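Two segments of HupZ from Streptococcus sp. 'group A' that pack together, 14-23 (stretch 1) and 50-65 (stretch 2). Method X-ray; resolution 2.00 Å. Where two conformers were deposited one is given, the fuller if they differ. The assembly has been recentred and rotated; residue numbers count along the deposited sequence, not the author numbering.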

# COMPACT_ATOMS: atom_id res chain seq x y z
N LEU A 14 -9.13 -5.52 -1.87
CA LEU A 14 -8.76 -4.24 -2.42
C LEU A 14 -7.27 -4.17 -2.80
O LEU A 14 -6.36 -4.35 -1.93
CB LEU A 14 -9.01 -3.16 -1.38
CG LEU A 14 -8.90 -1.71 -1.80
CD1 LEU A 14 -9.69 -1.55 -3.08
CD2 LEU A 14 -9.45 -0.75 -0.75
N ALA A 15 -7.03 -3.81 -4.05
CA ALA A 15 -5.65 -3.56 -4.57
C ALA A 15 -5.10 -2.33 -3.90
O ALA A 15 -5.72 -1.26 -3.98
CB ALA A 15 -5.70 -3.36 -6.06
N MET A 16 -4.03 -2.47 -3.18
CA MET A 16 -3.31 -1.30 -2.72
C MET A 16 -2.06 -1.11 -3.59
O MET A 16 -1.20 -2.07 -3.78
CB MET A 16 -2.98 -1.41 -1.21
CG MET A 16 -4.23 -1.58 -0.35
SD MET A 16 -5.20 -0.07 -0.25
CE MET A 16 -3.98 1.22 -0.14
N VAL A 17 -1.90 0.11 -4.08
CA VAL A 17 -0.88 0.43 -5.10
C VAL A 17 0.13 1.39 -4.63
O VAL A 17 -0.21 2.48 -4.17
CB VAL A 17 -1.52 0.98 -6.41
CG1 VAL A 17 -0.42 1.38 -7.41
CG2 VAL A 17 -2.58 -0.03 -6.95
N ALA A 18 1.41 1.02 -4.72
CA ALA A 18 2.48 1.88 -4.41
C ALA A 18 3.29 2.32 -5.64
O ALA A 18 3.69 1.45 -6.48
CB ALA A 18 3.45 1.18 -3.40
N THR A 19 3.64 3.60 -5.72
CA THR A 19 4.44 4.13 -6.85
C THR A 19 5.45 5.08 -6.22
O THR A 19 5.44 5.26 -4.98
CB THR A 19 3.52 4.85 -7.86
OG1 THR A 19 2.76 5.86 -7.17
CG2 THR A 19 2.60 3.86 -8.64
N VAL A 20 6.22 5.79 -7.00
CA VAL A 20 7.25 6.70 -6.52
C VAL A 20 7.32 7.88 -7.48
O VAL A 20 7.07 7.74 -8.69
CB VAL A 20 8.58 5.96 -6.39
CG1 VAL A 20 9.05 5.45 -7.74
CG2 VAL A 20 9.63 6.90 -5.82
N ASP A 21 7.49 9.09 -6.95
CA ASP A 21 7.62 10.27 -7.82
C ASP A 21 9.07 10.48 -8.27
O ASP A 21 9.97 9.70 -7.87
CB ASP A 21 7.01 11.53 -7.20
CG ASP A 21 7.86 12.15 -6.12
OD1 ASP A 21 8.98 11.68 -5.87
OD2 ASP A 21 7.37 13.10 -5.49
N ALA A 22 9.29 11.47 -9.12
CA ALA A 22 10.63 11.76 -9.64
C ALA A 22 11.66 12.14 -8.56
O ALA A 22 12.82 11.81 -8.68
CB ALA A 22 10.55 12.86 -10.69
N LYS A 23 11.21 12.73 -7.46
CA LYS A 23 12.07 13.00 -6.27
C LYS A 23 12.29 11.81 -5.29
O LYS A 23 12.93 11.97 -4.26
CB LYS A 23 11.43 14.13 -5.46
CG LYS A 23 11.15 15.44 -6.25
CD LYS A 23 12.05 16.64 -5.89
CE LYS A 23 13.35 16.69 -6.69
NZ LYS A 23 14.00 18.04 -6.64
N GLY A 50 -4.35 12.03 -10.52
CA GLY A 50 -3.74 11.94 -9.16
C GLY A 50 -2.31 11.41 -9.18
O GLY A 50 -1.72 11.21 -10.23
N GLN A 51 -1.76 11.20 -8.01
CA GLN A 51 -0.39 10.99 -7.88
C GLN A 51 0.02 9.62 -8.47
O GLN A 51 1.08 9.54 -9.03
CB GLN A 51 0.03 11.10 -6.39
CG GLN A 51 1.54 11.21 -6.22
CD GLN A 51 2.18 12.46 -6.90
OE1 GLN A 51 1.68 13.58 -6.70
NE2 GLN A 51 3.23 12.29 -7.67
N THR A 52 -0.83 8.59 -8.34
CA THR A 52 -0.50 7.28 -8.89
C THR A 52 -0.27 7.46 -10.39
O THR A 52 0.72 7.01 -10.94
CB THR A 52 -1.61 6.24 -8.61
OG1 THR A 52 -1.71 6.04 -7.20
CG2 THR A 52 -1.36 4.89 -9.30
N ARG A 53 -1.19 8.14 -11.07
CA ARG A 53 -1.09 8.33 -12.48
C ARG A 53 0.17 9.12 -12.90
O ARG A 53 0.88 8.70 -13.86
CB ARG A 53 -2.35 9.03 -13.06
CG ARG A 53 -2.27 9.24 -14.52
CD ARG A 53 -3.49 9.99 -15.09
NE ARG A 53 -3.40 10.13 -16.52
CZ ARG A 53 -4.42 10.61 -17.25
NH1 ARG A 53 -5.51 11.03 -16.63
NH2 ARG A 53 -4.31 10.75 -18.55
N ILE A 54 0.44 10.24 -12.18
CA ILE A 54 1.57 11.08 -12.44
C ILE A 54 2.90 10.28 -12.29
O ILE A 54 3.82 10.41 -13.10
CB ILE A 54 1.56 12.25 -11.44
CG1 ILE A 54 0.31 13.08 -11.64
CG2 ILE A 54 2.77 13.15 -11.59
CD1 ILE A 54 0.13 13.50 -13.05
N ASN A 55 2.96 9.47 -11.27
CA ASN A 55 4.13 8.66 -11.00
C ASN A 55 4.29 7.58 -12.08
O ASN A 55 5.43 7.34 -12.56
CB ASN A 55 4.02 8.01 -9.61
CG ASN A 55 4.15 9.03 -8.45
OD1 ASN A 55 4.47 10.18 -8.64
ND2 ASN A 55 3.88 8.55 -7.25
N ILE A 56 3.20 6.87 -12.43
CA ILE A 56 3.26 5.88 -13.57
C ILE A 56 3.79 6.51 -14.89
O ILE A 56 4.71 6.01 -15.52
CB ILE A 56 1.93 5.13 -13.81
CG1 ILE A 56 1.65 4.16 -12.64
CG2 ILE A 56 1.91 4.41 -15.14
CD1 ILE A 56 0.20 3.79 -12.51
N GLU A 57 3.24 7.66 -15.23
CA GLU A 57 3.71 8.38 -16.43
C GLU A 57 5.15 8.85 -16.27
O GLU A 57 5.86 8.80 -17.25
CB GLU A 57 2.76 9.56 -16.79
CG GLU A 57 1.37 9.05 -17.07
CD GLU A 57 0.36 10.15 -17.47
OE1 GLU A 57 0.83 11.24 -17.77
OE2 GLU A 57 -0.86 9.96 -17.50
N ASP A 58 5.57 9.29 -15.08
CA ASP A 58 6.96 9.68 -14.86
C ASP A 58 7.98 8.53 -15.01
O ASP A 58 9.02 8.70 -15.66
CB ASP A 58 7.22 10.32 -13.50
CG ASP A 58 8.68 10.76 -13.32
OD1 ASP A 58 9.06 11.79 -13.93
OD2 ASP A 58 9.48 10.05 -12.63
N ASN A 59 7.71 7.39 -14.40
CA ASN A 59 8.77 6.32 -14.34
C ASN A 59 8.27 4.89 -14.41
O ASN A 59 9.02 3.96 -14.39
CB ASN A 59 9.63 6.54 -13.08
CG ASN A 59 8.80 6.49 -11.81
OD1 ASN A 59 8.18 5.43 -11.47
ND2 ASN A 59 8.69 7.63 -11.11
N GLY A 60 6.96 4.70 -14.40
CA GLY A 60 6.44 3.33 -14.60
C GLY A 60 6.45 2.39 -13.42
O GLY A 60 5.78 1.33 -13.53
N LYS A 61 7.15 2.72 -12.33
CA LYS A 61 7.40 1.71 -11.27
C LYS A 61 6.19 1.47 -10.44
O LYS A 61 5.48 2.44 -10.06
CB LYS A 61 8.52 2.08 -10.38
CG LYS A 61 9.88 2.20 -11.11
CD LYS A 61 10.96 2.61 -10.11
CE LYS A 61 12.37 2.43 -10.65
NZ LYS A 61 12.68 3.64 -11.42
N ILE A 62 5.87 0.20 -10.22
CA ILE A 62 4.66 -0.10 -9.48
C ILE A 62 4.71 -1.36 -8.70
O ILE A 62 5.36 -2.32 -9.14
CB ILE A 62 3.40 -0.03 -10.41
CG1 ILE A 62 2.13 -0.12 -9.58
CG2 ILE A 62 3.45 -1.11 -11.46
CD1 ILE A 62 1.01 0.58 -10.33
N GLU A 63 4.06 -1.39 -7.54
CA GLU A 63 3.85 -2.61 -6.79
C GLU A 63 2.46 -2.60 -6.29
O GLU A 63 1.94 -1.54 -5.91
CB GLU A 63 4.82 -2.80 -5.58
CG GLU A 63 6.29 -2.62 -5.95
CD GLU A 63 7.30 -3.31 -5.01
OE1 GLU A 63 6.85 -3.69 -3.89
OE2 GLU A 63 8.53 -3.46 -5.44
N ILE A 64 1.80 -3.75 -6.37
CA ILE A 64 0.44 -3.82 -5.98
C ILE A 64 0.34 -4.91 -4.96
O ILE A 64 0.89 -6.04 -5.18
CB ILE A 64 -0.52 -4.25 -7.16
CG1 ILE A 64 -0.32 -3.40 -8.42
CG2 ILE A 64 -1.98 -4.28 -6.70
CD1 ILE A 64 -0.94 -4.10 -9.62
N ALA A 65 -0.38 -4.64 -3.87
CA ALA A 65 -0.61 -5.63 -2.83
C ALA A 65 -2.08 -5.99 -2.62
O ALA A 65 -2.96 -5.12 -2.66
CB ALA A 65 0.10 -5.20 -1.54
O HOH W 1 0.48 4.91 -5.86
O HOH W 2 6.11 5.07 -9.83
O HOH W 3 6.30 12.10 -10.36

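The apolar centre of the contact lies where strand 15-20, strand 61-65 and helix 51-59 meet. Val17, buried, sends CG1 to within 3.3 Å of Ile62 CD1, a tight fit, and to 4.1 Å from Thr52 CG2 on the helix, while its CG2 lies 4.3 Å from Ile64 CG2. Its chi1 is t and that of Ile64 is m; the two residues form a non-hydrogen-bonded antiparallel pair, CA to CA 4.5 Å, with both side chains on the same face of the sheet. Ala15 extends this patch, its CB 3.9 Å from Ile64 CG2. Thr19 is the hinge between apolar and polar: its CG2 packs 4.0 Å from Ile62 CD1 and 4.1 Å from Ile56 CG1, and its OG1 is left to bond to the helix.

The strands are joined by backbone pairs. Met16 and Ala65 exchange hydrogen bonds, Met16 N to Ala65 O at 2.9 Å and Ala65 N to Met16 O at 2.7 Å; Ala18 and Glu63 do the same, Ala18 N to Glu63 O at 2.9 Å and Glu63 N to Ala18 O at 3.1 Å. CA-H...O contacts supplement these bonds, the shortest from Ile64 CA to Met16 O at 3.3 Å. On the other face, the small side chains of Ala18 and Ala65 alternate across the ladder with the longer ones of Glu63 and Met16, whose ends lead away; the carboxylate of Glu63 is satisfied elsewhere in the structure.

Toward the polar edge, amides on the helix take over. Asn55 points toward the strand and donates from ND2 to Thr19 OG1 at 2.9 Å; its OD1 accepts from Gln51 NE2 at 2.6 Å, a bond within the helix that ties the two amides together. Water 1 binds Val17 O at 3.0 Å and both Thr19 OG1 and Thr52 OG1 at 2.8 Å, linking strand to helix beside the apolar patch. One turn on from Asn55, Asn59 ND2 donates to Val20 O at 2.9 Å, nearly linear, and to Asp58 OD2 at 3.0 Å, while Asn59 OD1 accepts from Lys61 N at 3.0 Å. One side chain thus holds the end of strand 15-20 and steadies the turn through Gly60, whose positive phi would jam a CB against the preceding carbonyl. Water 2 accepts from Val20 N at 2.9 Å. At the exposed margin Ala22 CB rests 3.6 Å from Asp58 OD2, and water 3 bridges Ala22 N, at 3.3 Å, and Asn55 OD1, at 3.2 Å.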